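Local atomic coordinates of linoleate 11-lipoxygenase (Gaeumannomyces graminis, PDB entry 5FX8), a protein that oxidises linoleic and alpha-linolenic acids at a catalytic manganese centre, giving 11S- and 13R-hydroperoxy fatty acids. Residues A[428-433]-A[455-460]; A[158-163]-A[599-604]; A[126-131]-A[524-529]. All coordinates share one frame; numbering follows the deposited sequence.

Contact 1 of 3, residues A[428-433]-A[455-460]; sequences GALLRD and APLRRR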
ATOM      1  N   GLY A 428      12.823  14.606  34.173  1.00 21.42           N
ATOM      2  CA  GLY A 428      11.805  15.471  34.729  1.00 18.60           C
ATOM      3  C   GLY A 428      11.000  16.212  33.679  1.00 24.21           C
ATOM      4  O   GLY A 428       9.783  16.363  33.819  1.00 26.80           O
ATOM      5  N   ALA A 429      11.654  16.684  32.616  1.00 17.62           N
ATOM      6  CA  ALA A 429      10.902  17.328  31.543  1.00 18.30           C
ATOM      7  C   ALA A 429       9.761  16.440  31.018  1.00 19.66           C
ATOM      8  O   ALA A 429       8.686  16.949  30.695  1.00 18.46           O
ATOM      9  CB  ALA A 429      11.834  17.741  30.406  1.00 15.55           C
ATOM     10  N   LEU A 430       9.965  15.119  30.917  1.00 18.35           N
ATOM     11  CA  LEU A 430       8.863  14.257  30.491  1.00 17.36           C
ATOM     12  C   LEU A 430       7.793  14.167  31.554  1.00 15.27           C
ATOM     13  O   LEU A 430       6.608  14.086  31.242  1.00 14.75           O
ATOM     14  CB  LEU A 430       9.335  12.841  30.171  1.00 17.84           C
ATOM     15  CG  LEU A 430       9.888  12.539  28.794  1.00 23.88           C
ATOM     16  CD1 LEU A 430      11.366  12.934  28.751  1.00 27.46           C
ATOM     17  CD2 LEU A 430       9.715  11.074  28.520  1.00 21.48           C
ATOM     18  N   LEU A 431       8.190  14.132  32.812  1.00 17.89           N
ATOM     19  CA  LEU A 431       7.191  13.932  33.847  1.00 19.76           C
ATOM     20  C   LEU A 431       6.307  15.149  33.995  1.00 17.22           C
ATOM     21  O   LEU A 431       5.123  15.009  34.304  1.00 18.60           O
ATOM     22  CB  LEU A 431       7.859  13.585  35.170  1.00 19.27           C
ATOM     23  CG  LEU A 431       8.252  12.118  35.270  1.00 20.51           C
ATOM     24  CD1 LEU A 431       9.620  11.959  35.918  1.00 26.82           C
ATOM     25  CD2 LEU A 431       7.166  11.342  35.998  1.00 22.43           C
ATOM     26  N   ARG A 432       6.857  16.330  33.743  1.00 16.61           N
ATOM     27  CA  ARG A 432       6.160  17.594  33.885  1.00 16.02           C
ATOM     28  C   ARG A 432       5.497  18.074  32.601  1.00 16.78           C
ATOM     29  O   ARG A 432       4.998  19.205  32.573  1.00 21.50           O
ATOM     30  CB  ARG A 432       7.125  18.661  34.378  1.00 17.41           C
ATOM     31  CG  ARG A 432       7.685  18.367  35.709  1.00 17.20           C
ATOM     32  CD  ARG A 432       8.599  19.456  36.178  1.00 14.78           C
ATOM     33  NE  ARG A 432       9.757  18.809  36.740  1.00 18.27           N
ATOM     34  CZ  ARG A 432      10.937  18.858  36.164  1.00 19.40           C
ATOM     35  NH1 ARG A 432      11.069  19.583  35.066  1.00 18.93           N
ATOM     36  NH2 ARG A 432      11.973  18.228  36.691  1.00 22.76           N
ATOM     37  N   ASP A 433       5.519  17.271  31.540  1.00 13.91           N
ATOM     38  CA  ASP A 433       4.745  17.481  30.309  1.00 11.99           C
ATOM     39  C   ASP A 433       3.352  16.904  30.553  1.00 13.90           C
ATOM     40  O   ASP A 433       3.085  15.736  30.287  1.00 11.04           O
ATOM     41  CB  ASP A 433       5.445  16.816  29.120  1.00 11.26           C
ATOM     42  CG  ASP A 433       4.717  16.994  27.795  1.00 13.95           C
ATOM     43  OD1 ASP A 433       3.545  17.365  27.795  1.00 13.23           O
ATOM     44  OD2 ASP A 433       5.313  16.733  26.732  1.00 11.68           O
ATOM     45  N   ALA A 455       0.273   4.843  32.966  1.00 15.72           N
ATOM     46  CA  ALA A 455       0.620   6.185  33.407  1.00 15.14           C
ATOM     47  C   ALA A 455       0.951   6.050  34.846  1.00 17.95           C
ATOM     48  O   ALA A 455       0.424   5.160  35.486  1.00 25.33           O
ATOM     49  CB  ALA A 455      -0.495   7.121  33.223  1.00 14.00           C
ATOM     50  N   PRO A 456       1.829   6.903  35.369  1.00 14.77           N
ATOM     51  CA  PRO A 456       2.593   7.940  34.691  1.00 16.36           C
ATOM     52  C   PRO A 456       3.788   7.401  33.982  1.00 19.12           C
ATOM     53  O   PRO A 456       4.376   6.427  34.430  1.00 24.33           O
ATOM     54  CB  PRO A 456       3.046   8.836  35.831  1.00 18.99           C
ATOM     55  CG  PRO A 456       3.169   7.926  36.946  1.00 21.54           C
ATOM     56  CD  PRO A 456       2.024   6.963  36.818  1.00 18.30           C
ATOM     57  N   LEU A 457       4.172   8.080  32.918  1.00 17.64           N
ATOM     58  CA  LEU A 457       5.264   7.651  32.066  1.00 16.88           C
ATOM     59  C   LEU A 457       6.530   8.335  32.557  1.00 18.95           C
ATOM     60  O   LEU A 457       6.649   9.561  32.493  1.00 17.64           O
ATOM     61  CB  LEU A 457       4.952   7.974  30.600  1.00 15.70           C
ATOM     62  CG  LEU A 457       5.927   7.616  29.471  1.00 18.35           C
ATOM     63  CD1 LEU A 457       5.262   7.252  28.097  1.00 12.16           C
ATOM     64  CD2 LEU A 457       6.977   8.728  29.316  1.00 16.34           C
ATOM     65  N   ARG A 458       7.476   7.540  33.048  1.00 23.84           N
ATOM     66  CA  ARG A 458       8.610   8.071  33.782  1.00 21.35           C
ATOM     67  C   ARG A 458       9.912   8.089  33.003  1.00 23.03           C
ATOM     68  O   ARG A 458      10.800   8.869  33.356  1.00 21.65           O
ATOM     69  CB  ARG A 458       8.823   7.266  35.062  1.00 23.70           C
ATOM     70  CG  ARG A 458       7.552   6.688  35.629  1.00 26.01           C
ATOM     71  CD  ARG A 458       7.703   6.382  37.101  1.00 28.79           C
ATOM     72  NE  ARG A 458       7.639   7.593  37.914  1.00 38.49           N
ATOM     73  CZ  ARG A 458       6.669   7.853  38.779  1.00 30.58           C
ATOM     74  NH1 ARG A 458       5.692   6.978  38.948  1.00 31.91           N
ATOM     75  NH2 ARG A 458       6.683   8.975  39.479  1.00 30.71           N
ATOM     76  N   ARG A 459      10.052   7.277  31.957  1.00 22.51           N
ATOM     77  CA  ARG A 459      11.331   7.092  31.282  1.00 22.51           C
ATOM     78  C   ARG A 459      11.224   7.439  29.804  1.00 20.35           C
ATOM     79  O   ARG A 459      10.309   6.974  29.132  1.00 22.56           O
ATOM     80  CB  ARG A 459      11.801   5.643  31.454  1.00 23.29           C
ATOM     81  CG  ARG A 459      11.976   5.223  32.922  1.00 27.98           C
ATOM     82  CD  ARG A 459      12.433   3.760  33.085  1.00 29.92           C
ATOM     83  NE  ARG A 459      11.366   2.827  32.728  1.00 31.09           N
ATOM     84  CZ  ARG A 459      11.309   2.140  31.590  1.00 28.06           C
ATOM     85  NH1 ARG A 459      12.269   2.248  30.678  1.00 27.23           N
ATOM     86  NH2 ARG A 459      10.281   1.335  31.365  1.00 28.55           N
ATOM     87  N   ARG A 460      12.172   8.232  29.294  1.00 18.95           N
ATOM     88  CA  ARG A 460      12.264   8.480  27.856  1.00 18.86           C
ATOM     89  C   ARG A 460      12.158   7.202  27.030  1.00 21.19           C
ATOM     90  O   ARG A 460      11.552   7.206  25.958  1.00 19.12           O
ATOM     91  CB  ARG A 460      13.581   9.152  27.507  1.00 24.66           C
ATOM     92  CG  ARG A 460      13.766  10.467  28.106  1.00 29.86           C
ATOM     93  CD  ARG A 460      15.189  10.885  28.015  1.00 34.16           C
ATOM     94  NE  ARG A 460      15.334  12.229  28.528  1.00 36.80           N
ATOM     95  CZ  ARG A 460      15.731  13.237  27.773  1.00 35.97           C
ATOM     96  NH1 ARG A 460      16.038  12.995  26.510  1.00 34.35           N
ATOM     97  NH2 ARG A 460      15.829  14.462  28.266  1.00 34.59           N
TER
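Leu-457 meets Leu-430 methyl to methyl, CD2 to CD2 at 3.7 Å, the two side chains crossing obliquely. Its CG stands anti to the backbone N (chi1 -179°), and a branched apolar residue suits this buried spot. Its carbonyl O lies 4.0 Å from CD2 of Leu-431, a contact without hydrogen bonding. At Arg-458 the CB points away from the short helix 428-431, yet NE comes within 4.2 Å of Leu-431 CD2, so a long side chain reaches the leucine while staying exposed to solvent. Arg-459, the N-cap of the next helix, contributes backbone: its carbonyl carbon is 4.1 Å from Leu-430 CD2. Arg-460 then crosses Leu-430 at about a right angle, its CG 3.5 Å from CD1. Arginine fits because its methylenes, extended from CG to NE, offer carbon to the leucine while the guanidinium of this buried residue forms salt bridges with Asp-417 and Asp-427. Gln-437 ties the pair together from helix 434-444, accepting from Leu-457 N through OE1 and donating to Leu-430 O through NE2. The contact thus joins helix 428-431 to the start of helix 460-481, with Tyr-420 of helix 396-420 touching both Leu-430 and Arg-460.

Contact 2 of 3, residues A[158-163]-A[599-604]; sequences CTSDLL and GMPFVW. Unlike the reference sequence in segment 158-163: Cys-158 (reference Tyr).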
ATOM      1  N   CYS A 158       7.958 -22.253  -7.789  1.00 24.47           N
ATOM      2  CA  CYS A 158       6.725 -22.177  -7.020  1.00 21.26           C
ATOM      3  C   CYS A 158       6.405 -23.498  -6.346  1.00 18.02           C
ATOM      4  O   CYS A 158       5.741 -23.514  -5.309  1.00 18.94           O
ATOM      5  CB  CYS A 158       5.568 -21.692  -7.905  1.00 21.47           C
ATOM      6  SG  CYS A 158       4.765 -22.845  -9.052  1.00 37.02           S
ATOM      7  N   THR A 159       6.899 -24.602  -6.874  1.00 20.06           N
ATOM      8  CA  THR A 159       6.593 -25.889  -6.267  1.00 20.76           C
ATOM      9  C   THR A 159       7.544 -26.237  -5.145  1.00 19.23           C
ATOM     10  O   THR A 159       7.376 -27.284  -4.518  1.00 20.91           O
ATOM     11  CB  THR A 159       6.643 -26.998  -7.304  1.00 19.11           C
ATOM     12  OG1 THR A 159       7.924 -26.964  -7.940  1.00 21.81           O
ATOM     13  CG2 THR A 159       5.549 -26.821  -8.312  1.00 19.16           C
ATOM     14  N   SER A 160       8.524 -25.382  -4.894  1.00 19.17           N
ATOM     15  CA  SER A 160       9.552 -25.659  -3.910  1.00 15.20           C
ATOM     16  C   SER A 160       8.964 -25.671  -2.513  1.00 16.39           C
ATOM     17  O   SER A 160       8.221 -24.764  -2.132  1.00 17.76           O
ATOM     18  CB  SER A 160      10.648 -24.614  -4.008  1.00 15.33           C
ATOM     19  OG  SER A 160      11.344 -24.546  -2.802  1.00 14.91           O
ATOM     20  N   ASP A 161       9.298 -26.711  -1.749  1.00 17.34           N
ATOM     21  CA  ASP A 161       8.806 -26.806  -0.386  1.00 14.57           C
ATOM     22  C   ASP A 161       9.505 -25.801   0.500  1.00 14.54           C
ATOM     23  O   ASP A 161       8.903 -25.273   1.434  1.00 20.87           O
ATOM     24  CB  ASP A 161       9.000 -28.221   0.164  1.00 16.51           C
ATOM     25  CG  ASP A 161       7.970 -29.218  -0.362  1.00 20.72           C
ATOM     26  OD1 ASP A 161       6.797 -28.849  -0.519  1.00 20.06           O
ATOM     27  OD2 ASP A 161       8.317 -30.394  -0.593  1.00 29.71           O
ATOM     28  N   LEU A 162      10.783 -25.536   0.230  1.00 17.10           N
ATOM     29  CA  LEU A 162      11.507 -24.546   1.018  1.00 13.96           C
ATOM     30  C   LEU A 162      10.900 -23.165   0.835  1.00 14.26           C
ATOM     31  O   LEU A 162      10.833 -22.379   1.781  1.00 21.42           O
ATOM     32  CB  LEU A 162      12.985 -24.533   0.646  1.00 12.38           C
ATOM     33  CG  LEU A 162      13.826 -23.467   1.358  1.00 12.94           C
ATOM     34  CD1 LEU A 162      14.018 -23.814   2.781  1.00 13.34           C
ATOM     35  CD2 LEU A 162      15.149 -23.281   0.714  1.00 12.44           C
ATOM     36  N   LEU A 163      10.447 -22.854  -0.372  1.00 13.45           N
ATOM     37  CA  LEU A 163       9.754 -21.597  -0.567  1.00 13.03           C
ATOM     38  C   LEU A 163       8.426 -21.580   0.170  1.00 14.23           C
ATOM     39  O   LEU A 163       7.988 -20.522   0.618  1.00 21.62           O
ATOM     40  CB  LEU A 163       9.552 -21.347  -2.057  1.00 15.20           C
ATOM     41  CG  LEU A 163       8.747 -20.154  -2.572  1.00 15.71           C
ATOM     42  CD1 LEU A 163       9.242 -19.805  -3.932  1.00 16.85           C
ATOM     43  CD2 LEU A 163       7.271 -20.453  -2.655  1.00 13.60           C
ATOM     44  N   GLY A 599      18.261 -17.230   2.157  1.00 15.73           N
ATOM     45  CA  GLY A 599      17.939 -18.606   2.467  1.00 14.72           C
ATOM     46  C   GLY A 599      16.639 -19.087   1.888  1.00 14.29           C
ATOM     47  O   GLY A 599      16.066 -20.034   2.409  1.00 14.60           O
ATOM     48  N   MET A 600      16.170 -18.462   0.817  1.00 14.36           N
ATOM     49  CA  MET A 600      14.848 -18.654   0.261  1.00 13.48           C
ATOM     50  C   MET A 600      14.922 -18.723  -1.249  1.00 15.41           C
ATOM     51  O   MET A 600      15.731 -18.031  -1.860  1.00 17.72           O
ATOM     52  CB  MET A 600      13.912 -17.497   0.600  1.00 14.75           C
ATOM     53  CG  MET A 600      13.491 -17.364   1.990  1.00 17.60           C
ATOM     54  SD  MET A 600      12.289 -16.030   2.167  1.00  9.55           S
ATOM     55  CE  MET A 600      11.931 -16.362   3.830  1.00 17.60           C
ATOM     56  N   PRO A 601      14.023 -19.452  -1.868  1.00 16.11           N
ATOM     57  CA  PRO A 601      14.021 -19.536  -3.328  1.00 16.22           C
ATOM     58  C   PRO A 601      13.319 -18.386  -4.024  1.00 17.55           C
ATOM     59  O   PRO A 601      12.966 -18.510  -5.201  1.00 19.48           O
ATOM     60  CB  PRO A 601      13.293 -20.858  -3.594  1.00 16.71           C
ATOM     61  CG  PRO A 601      13.343 -21.584  -2.323  1.00 14.77           C
ATOM     62  CD  PRO A 601      13.278 -20.561  -1.268  1.00 15.94           C
ATOM     63  N   PHE A 602      13.093 -17.281  -3.317  1.00 15.52           N
ATOM     64  CA  PHE A 602      12.561 -16.072  -3.929  1.00 15.01           C
ATOM     65  C   PHE A 602      13.168 -14.854  -3.255  1.00 15.70           C
ATOM     66  O   PHE A 602      13.644 -14.914  -2.125  1.00 13.65           O
ATOM     67  CB  PHE A 602      11.023 -16.001  -3.880  1.00 15.66           C
ATOM     68  CG  PHE A 602      10.442 -15.850  -2.503  1.00 16.68           C
ATOM     69  CD1 PHE A 602      10.281 -16.956  -1.669  1.00 14.71           C
ATOM     70  CD2 PHE A 602      10.004 -14.621  -2.065  1.00 12.45           C
ATOM     71  CE1 PHE A 602       9.730 -16.828  -0.416  1.00 12.21           C
ATOM     72  CE2 PHE A 602       9.453 -14.491  -0.830  1.00 11.76           C
ATOM     73  CZ  PHE A 602       9.313 -15.604   0.011  1.00 10.68           C
ATOM     74  N   VAL A 603      13.142 -13.746  -3.982  1.00 16.63           N
ATOM     75  CA  VAL A 603      13.652 -12.475  -3.498  1.00 16.11           C
ATOM     76  C   VAL A 603      12.515 -11.701  -2.862  1.00 14.93           C
ATOM     77  O   VAL A 603      11.509 -11.420  -3.513  1.00 17.60           O
ATOM     78  CB  VAL A 603      14.280 -11.663  -4.631  1.00 15.03           C
ATOM     79  CG1 VAL A 603      14.699 -10.362  -4.107  1.00 13.85           C
ATOM     80  CG2 VAL A 603      15.446 -12.398  -5.205  1.00 16.67           C
ATOM     81  N   TRP A 604      12.684 -11.338  -1.600  1.00 14.70           N
ATOM     82  CA  TRP A 604      11.658 -10.691  -0.804  1.00 12.63           C
ATOM     83  C   TRP A 604      12.139  -9.287  -0.459  1.00 12.31           C
ATOM     84  O   TRP A 604      13.278  -9.116  -0.013  1.00 11.06           O
ATOM     85  CB  TRP A 604      11.379 -11.526   0.444  1.00 11.75           C
ATOM     86  CG  TRP A 604      10.332 -10.985   1.334  1.00 12.32           C
ATOM     87  CD1 TRP A 604       8.989 -11.017   1.124  1.00 12.10           C
ATOM     88  CD2 TRP A 604      10.530 -10.333   2.584  1.00 10.73           C
ATOM     89  NE1 TRP A 604       8.342 -10.416   2.158  1.00 11.55           N
ATOM     90  CE2 TRP A 604       9.265  -9.982   3.069  1.00 12.89           C
ATOM     91  CE3 TRP A 604      11.655 -10.001   3.336  1.00 12.19           C
ATOM     92  CZ2 TRP A 604       9.089  -9.316   4.280  1.00 11.55           C
ATOM     93  CZ3 TRP A 604      11.487  -9.335   4.541  1.00 11.52           C
ATOM     94  CH2 TRP A 604      10.216  -9.007   5.003  1.00 11.51           C
TER
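Leu-163 has CG anti to its backbone N (chi1 175°), whereas Phe-602 holds CG between the backbone N and the carbonyl carbon (chi1 67°); with CG set this way on each residue, the two side chains cross at about a right angle. Leu-163 CG lies 3.7 Å from Phe-602 CD1, an oblique approach to the ring. The setting is a helix N-terminus: Ser-160 is the N-cap of helix 161-166, and its OG accepts from Leu-163 N over 3.1 Å with an N-H...O angle of 165°. Serine suits this place because its short hydroxyl can turn back to an amide of the first helical turn, which has no helical carbonyl to pair with.

Pro-601 packs over this capped turn. Its CG is 3.6 Å from Ser-160 OG and 3.8 Å from Leu-163 CB, so the compact, rigid ring spreads carbon across the cap, and no hydrogen bond links the segments. Leu-162 comes obliquely to the same ring, bringing CD2 to 3.9 Å from Pro-601 CD. Gly-599 suits its positive phi, a conformation that a side chain would crowd against the preceding carbonyl.

The helix start is thereby joined to the loop after helix 566-587. Asn-157, which carries an N-linked glycan, donates through ND2 to Pro-601 O, and the sugar also touches Pro-601. On the helix side, Asp-161 forms a salt bridge to Lys-275. Beside the proline contact, Leu-162 CD2 also lies 3.8 Å from the carbonyl O of Gly-599.

Contact 3 of 3, residues A[126-131]-A[524-529]; sequences GGFKTL and PNERQA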
ATOM      1  N   GLY A 126      -5.016 -18.443 -25.840  1.00 31.74           N
ATOM      2  CA  GLY A 126      -5.772 -19.631 -25.593  1.00 31.22           C
ATOM      3  C   GLY A 126      -6.087 -19.924 -24.155  1.00 32.74           C
ATOM      4  O   GLY A 126      -6.674 -20.968 -23.877  1.00 37.74           O
ATOM      5  N   GLY A 127      -5.734 -19.060 -23.232  1.00 33.66           N
ATOM      6  CA  GLY A 127      -6.144 -19.323 -21.872  1.00 36.53           C
ATOM      7  C   GLY A 127      -5.164 -20.222 -21.141  1.00 33.82           C
ATOM      8  O   GLY A 127      -4.003 -20.357 -21.520  1.00 33.19           O
ATOM      9  N   PHE A 128      -5.646 -20.825 -20.060  1.00 30.43           N
ATOM     10  CA  PHE A 128      -4.823 -21.663 -19.205  1.00 31.18           C
ATOM     11  C   PHE A 128      -5.130 -23.110 -19.543  1.00 34.17           C
ATOM     12  O   PHE A 128      -6.240 -23.585 -19.297  1.00 32.99           O
ATOM     13  CB  PHE A 128      -5.091 -21.421 -17.720  1.00 32.19           C
ATOM     14  CG  PHE A 128      -4.807 -20.031 -17.256  1.00 31.06           C
ATOM     15  CD1 PHE A 128      -3.862 -19.258 -17.887  1.00 27.81           C
ATOM     16  CD2 PHE A 128      -5.497 -19.499 -16.175  1.00 25.37           C
ATOM     17  CE1 PHE A 128      -3.614 -17.988 -17.461  1.00 27.08           C
ATOM     18  CE2 PHE A 128      -5.239 -18.219 -15.741  1.00 24.48           C
ATOM     19  CZ  PHE A 128      -4.302 -17.467 -16.384  1.00 24.79           C
ATOM     20  N   LYS A 129      -4.141 -23.812 -20.085  1.00 38.36           N
ATOM     21  CA  LYS A 129      -4.234 -25.255 -20.235  1.00 38.74           C
ATOM     22  C   LYS A 129      -3.466 -26.012 -19.166  1.00 34.74           C
ATOM     23  O   LYS A 129      -3.765 -27.178 -18.929  1.00 35.44           O
ATOM     24  CB  LYS A 129      -3.714 -25.681 -21.607  1.00 37.09           C
ATOM     25  CG  LYS A 129      -4.117 -24.751 -22.720  1.00 38.17           C
ATOM     26  CD  LYS A 129      -2.898 -24.223 -23.455  1.00 43.35           C
ATOM     27  CE  LYS A 129      -3.315 -23.489 -24.709  1.00 43.10           C
ATOM     28  NZ  LYS A 129      -4.259 -22.410 -24.344  1.00 40.89           N
ATOM     29  N   THR A 130      -2.480 -25.385 -18.534  1.00 34.74           N
ATOM     30  CA  THR A 130      -1.678 -26.036 -17.509  1.00 35.28           C
ATOM     31  C   THR A 130      -1.298 -24.985 -16.477  1.00 33.78           C
ATOM     32  O   THR A 130      -1.487 -23.791 -16.695  1.00 40.19           O
ATOM     33  CB  THR A 130      -0.445 -26.712 -18.116  1.00 36.24           C
ATOM     34  OG1 THR A 130       0.360 -27.254 -17.068  1.00 48.21           O
ATOM     35  CG2 THR A 130       0.389 -25.722 -18.902  1.00 36.18           C
ATOM     36  N   LEU A 131      -0.768 -25.428 -15.334  1.00 33.65           N
ATOM     37  CA  LEU A 131      -0.408 -24.470 -14.290  1.00 31.75           C
ATOM     38  C   LEU A 131       0.685 -23.502 -14.732  1.00 32.15           C
ATOM     39  O   LEU A 131       0.799 -22.419 -14.160  1.00 29.32           O
ATOM     40  CB  LEU A 131       0.035 -25.194 -13.017  1.00 29.90           C
ATOM     41  CG  LEU A 131      -0.882 -25.185 -11.789  1.00 27.56           C
ATOM     42  CD1 LEU A 131      -2.258 -25.653 -12.132  1.00 32.53           C
ATOM     43  CD2 LEU A 131      -0.342 -26.088 -10.741  1.00 25.32           C
ATOM     44  N   PRO A 524      -8.665 -20.021  -9.967  1.00 18.68           N
ATOM     45  CA  PRO A 524      -9.512 -19.147 -10.779  1.00 20.92           C
ATOM     46  C   PRO A 524      -9.282 -19.352 -12.269  1.00 21.86           C
ATOM     47  O   PRO A 524      -8.224 -19.803 -12.709  1.00 24.46           O
ATOM     48  CB  PRO A 524      -9.079 -17.746 -10.342  1.00 19.63           C
ATOM     49  CG  PRO A 524      -7.715 -17.935  -9.781  1.00 16.08           C
ATOM     50  CD  PRO A 524      -7.794 -19.234  -9.079  1.00 19.16           C
ATOM     51  N   ASN A 525     -10.290 -19.003 -13.053  1.00 22.22           N
ATOM     52  CA  ASN A 525     -10.129 -19.014 -14.494  1.00 21.43           C
ATOM     53  C   ASN A 525      -9.412 -17.737 -14.932  1.00 19.70           C
ATOM     54  O   ASN A 525      -9.025 -16.912 -14.114  1.00 20.68           O
ATOM     55  CB  ASN A 525     -11.479 -19.179 -15.170  1.00 19.24           C
ATOM     56  CG  ASN A 525     -12.392 -18.021 -14.915  1.00 22.75           C
ATOM     57  OD1 ASN A 525     -11.986 -16.871 -14.953  1.00 22.57           O
ATOM     58  ND2 ASN A 525     -13.648 -18.318 -14.664  1.00 26.53           N
ATOM     59  N   GLU A 526      -9.256 -17.550 -16.235  1.00 19.25           N
ATOM     60  CA  GLU A 526      -8.456 -16.433 -16.724  1.00 23.11           C
ATOM     61  C   GLU A 526      -8.989 -15.092 -16.231  1.00 19.89           C
ATOM     62  O   GLU A 526      -8.227 -14.241 -15.772  1.00 21.62           O
ATOM     63  CB  GLU A 526      -8.411 -16.463 -18.249  1.00 23.87           C
ATOM     64  CG  GLU A 526      -7.749 -17.703 -18.836  1.00 26.48           C
ATOM     65  CD  GLU A 526      -8.599 -18.965 -18.764  1.00 29.05           C
ATOM     66  OE1 GLU A 526      -9.777 -18.909 -18.348  1.00 31.98           O
ATOM     67  OE2 GLU A 526      -8.072 -20.033 -19.127  1.00 34.46           O
ATOM     68  N   ARG A 527     -10.298 -14.888 -16.328  1.00 21.88           N
ATOM     69  CA  ARG A 527     -10.886 -13.619 -15.929  1.00 22.80           C
ATOM     70  C   ARG A 527     -10.763 -13.413 -14.425  1.00 21.81           C
ATOM     71  O   ARG A 527     -10.457 -12.310 -13.951  1.00 19.75           O
ATOM     72  CB  ARG A 527     -12.344 -13.588 -16.371  1.00 20.99           C
ATOM     73  CG  ARG A 527     -13.138 -12.479 -15.770  1.00 26.42           C
ATOM     74  CD  ARG A 527     -13.455 -11.453 -16.789  1.00 30.52           C
ATOM     75  NE  ARG A 527     -14.373 -12.002 -17.771  1.00 38.40           N
ATOM     76  CZ  ARG A 527     -14.897 -11.308 -18.773  1.00 40.05           C
ATOM     77  NH1 ARG A 527     -14.593 -10.027 -18.927  1.00 37.91           N
ATOM     78  NH2 ARG A 527     -15.728 -11.899 -19.614  1.00 39.19           N
ATOM     79  N   GLN A 528     -10.993 -14.475 -13.663  1.00 17.41           N
ATOM     80  CA  GLN A 528     -10.943 -14.374 -12.223  1.00 16.34           C
ATOM     81  C   GLN A 528      -9.522 -14.126 -11.747  1.00 18.94           C
ATOM     82  O   GLN A 528      -9.311 -13.369 -10.796  1.00 20.34           O
ATOM     83  CB  GLN A 528     -11.526 -15.644 -11.613  1.00 18.47           C
ATOM     84  CG  GLN A 528     -12.933 -15.902 -12.059  1.00 18.67           C
ATOM     85  CD  GLN A 528     -13.451 -17.271 -11.721  1.00 20.05           C
ATOM     86  OE1 GLN A 528     -12.740 -18.268 -11.801  1.00 26.14           O
ATOM     87  NE2 GLN A 528     -14.714 -17.330 -11.346  1.00 22.23           N
ATOM     88  N   ALA A 529      -8.544 -14.742 -12.419  1.00 19.05           N
ATOM     89  CA  ALA A 529      -7.138 -14.570 -12.087  1.00 17.42           C
ATOM     90  C   ALA A 529      -6.673 -13.157 -12.383  1.00 17.74           C
ATOM     91  O   ALA A 529      -5.954 -12.547 -11.581  1.00 15.87           O
ATOM     92  CB  ALA A 529      -6.300 -15.569 -12.870  1.00 16.78           C
TER
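The Phe-128 ring carries Glu-526 CG over one face, a CH-pi contact 3.9 Å from the ring centroid and only 10° off the ring normal. At the edge, near the ring plane, lie Ala-529 CB, 4.0 Å from CE2, and Pro-524 O, 4.4 Å from CD2. A flat aromatic residue suits this place, taking the glutamate methylene on a face and the alanine methyl at its edge. The carboxylate of Glu-526 is turned 31° from the ring plane. Two helix-end motifs meet here: a Schellman motif with Gly-126 as its C-prime residue ends helix 86-124, and a capping box of Asn-525 and Gln-528 begins helix 526-539.

Glu-526 suits its place twice over, its methylene covering the ring while its acid end takes a backbone N-H. The chain bends at chi2 (75°), placing CD beside the loop, and OE2 accepts from Phe-128 N at 2.7 Å on its anti lone pair. Gly-127 has its CA 3.4 Å from the same OE2; its positive phi is one at which a side chain would crowd the preceding carbonyl O, so glycine suits it. The single methyl of Ala-529 lets the helix come up against the ring edge.

Phe-128 also stacks with Phe-134, and Ile-122 of helix 86-124 touches both the phenylalanine and Glu-526. In the capping box, Asn-525 OD1 accepts from Gln-528 N at 2.9 Å, and Asn-525 N returns a nearly straight bond to Gln-528 OE1 at 2.8 Å.

Contacts 2 and 3 are neighbours, with nearest atoms about 6 Å apart and centres 23 Å apart, though they do not touch; their segments alternate along the chain. Contact 1 lies across the chain's centre from both, its centre 47 Å from that of contact 2 and 60 Å from that of contact 3, and its segments fall within the sequence spanned by each. None of the three includes a manganese ligand, but two lead toward the metal along the chain: contact 1 holds the start of helix 460-481, which carries His-478, and segment 599-604 of contact 2 precedes the C-terminal ligand Val-618. His-290, His-294 and Asn-482 complete the protein ligands.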